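Local coordinates for enoyl-CoA hydratase/carnithine racemase (Magnetospirillum magneticum, PDB 4NEK), which probably isomerises the double bond of unsaturated fatty acyl-CoA thioesters, as a delta(3)-delta(2)-enoyl-CoA isomerase of the enoyl-CoA hydratase/isomerase family, at residues C[11-16]-C[185-190]. Residues are numbered along the deposited sequence; the frame is centred on the assembly and turned at random.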
loop_
_atom_site.group_PDB
_atom_site.type_symbol
_atom_site.label_atom_id
_atom_site.label_comp_id
_atom_site.label_asym_id
_atom_site.label_seq_id
_atom_site.Cartn_x
_atom_site.Cartn_y
_atom_site.Cartn_z
ATOM N N GLY C 11 21.366 30.657 4.205
ATOM C CA GLY C 11 21.886 29.757 3.165
ATOM C C GLY C 11 20.984 29.591 1.976
ATOM O O GLY C 11 20.771 28.464 1.493
ATOM N N GLY C 12 20.408 30.703 1.535
ATOM C CA GLY C 12 19.528 30.699 0.381
ATOM C C GLY C 12 18.066 30.322 0.645
ATOM O O GLY C 12 17.269 30.237 -0.305
ATOM N N VAL C 13 17.722 30.088 1.915
ATOM C CA VAL C 13 16.413 29.627 2.298
ATOM C C VAL C 13 15.738 30.660 3.143
ATOM O O VAL C 13 16.247 31.051 4.179
ATOM C CB VAL C 13 16.518 28.347 3.141
ATOM C CG1 VAL C 13 15.145 27.881 3.553
ATOM C CG2 VAL C 13 17.199 27.233 2.369
ATOM N N GLN C 14 14.558 31.098 2.733
ATOM C CA GLN C 14 13.781 31.991 3.570
ATOM C C GLN C 14 12.801 31.230 4.435
ATOM O O GLN C 14 11.865 30.644 3.935
ATOM C CB GLN C 14 13.006 32.981 2.766
ATOM C CG GLN C 14 12.366 33.966 3.719
ATOM C CD GLN C 14 11.908 35.235 3.043
ATOM O OE1 GLN C 14 12.586 35.771 2.179
ATOM N NE2 GLN C 14 10.736 35.715 3.427
ATOM N N VAL C 15 13.043 31.245 5.734
ATOM C CA VAL C 15 12.247 30.543 6.678
ATOM C C VAL C 15 11.137 31.454 7.121
ATOM O O VAL C 15 11.374 32.612 7.450
ATOM C CB VAL C 15 13.072 30.196 7.895
ATOM C CG1 VAL C 15 12.221 29.463 8.921
ATOM C CG2 VAL C 15 14.239 29.325 7.496
ATOM N N VAL C 16 9.921 30.951 7.069
ATOM C CA VAL C 16 8.724 31.722 7.386
ATOM C C VAL C 16 7.931 30.886 8.379
ATOM O O VAL C 16 7.483 29.818 8.031
ATOM C CB VAL C 16 7.888 31.932 6.121
ATOM C CG1 VAL C 16 6.626 32.682 6.450
ATOM C CG2 VAL C 16 8.685 32.698 5.067
ATOM N N THR C 185 14.858 17.935 8.643
ATOM C CA THR C 185 14.694 17.216 7.394
ATOM C C THR C 185 14.108 18.130 6.326
ATOM O O THR C 185 14.508 18.078 5.174
ATOM C CB THR C 185 13.746 16.040 7.603
ATOM O OG1 THR C 185 14.278 15.210 8.624
ATOM C CG2 THR C 185 13.616 15.218 6.370
ATOM N N ALA C 186 13.104 18.922 6.702
ATOM C CA ALA C 186 12.534 19.833 5.769
ATOM C C ALA C 186 13.575 20.857 5.348
ATOM O O ALA C 186 13.628 21.245 4.179
ATOM C CB ALA C 186 11.323 20.513 6.356
HETATM N N MSE C 187 14.416 21.268 6.289
HETATM C CA MSE C 187 15.453 22.237 5.975
HETATM C C MSE C 187 16.442 21.620 5.038
HETATM O O MSE C 187 16.953 22.280 4.148
HETATM C CB MSE C 187 16.102 22.711 7.268
HETATM C CG MSE C 187 17.304 23.594 7.028
HETATM SE SE MSE C 187 16.898 25.267 6.012
HETATM C CE MSE C 187 16.533 26.401 7.589
ATOM N N ALA C 188 16.755 20.350 5.240
ATOM C CA ALA C 188 17.732 19.680 4.371
ATOM C C ALA C 188 17.197 19.607 2.974
ATOM O O ALA C 188 17.932 19.800 2.027
ATOM C CB ALA C 188 18.066 18.269 4.873
ATOM N N ALA C 189 15.905 19.361 2.845
ATOM C CA ALA C 189 15.297 19.359 1.523
ATOM C C ALA C 189 15.315 20.754 0.874
ATOM O O ALA C 189 15.601 20.889 -0.308
ATOM C CB ALA C 189 13.893 18.838 1.622
ATOM N N ALA C 190 15.042 21.783 1.673
ATOM C CA ALA C 190 15.150 23.135 1.195
ATOM C C ALA C 190 16.550 23.467 0.702
ATOM O O ALA C 190 16.718 24.110 -0.344
ATOM C CB ALA C 190 14.747 24.109 2.288
#
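Val13 sets both of its methyl groups against the helix, in the notch between Ala190 and the selenomethionine at position 187. Its CG2 lies 4.0 Å from Ala190 CB, and CG1 is equally near that methyl while also meeting Met187 SE at 4.0 Å. With CG1 anti to the backbone N (chi1 179°), the two branches straddle Ala190 CB. Val13 CA and Ala190 CA are 6.7 Å apart, consistent with the small alanine side chain at this point. This is the close end of the contact. One turn earlier on the helix the gap is bridged by a long side chain instead: Met187 leaves its backbone across the line of approach, and bends at its second and third torsions carry its selenium and terminal methyl over to the strand. There Met187 CE touches Val15 CG2 at 3.7 Å, the two side chains meeting at about a right angle.

The pairing belongs to the crotonase-like fold, in which helix 179-194 lies against one face of the mixed sheet near its 5-10 edge, running roughly antiparallel to strand 13-18 (146° between the short segments). Alternation along the strand sends Gln14 to the opposite face, where helix 29-44 packs, with Gln14 on Lys41 and Val16 on Leu35. Leu52 of the adjacent strand 50-54 extends the apolar layer, touching both Val13 and Ala186.

No hydrogen bond crosses the interface, and the buried area is modest, 153 Å² over both sides. Packing gives way to solvent at Met187, which is partly exposed and also rests on Glu10. Just beyond, Gly11 and Gly12, both with positive phi, form the tight turn joining antiparallel strands 5-10 and 13-18, consistent with a type I' beta-hairpin.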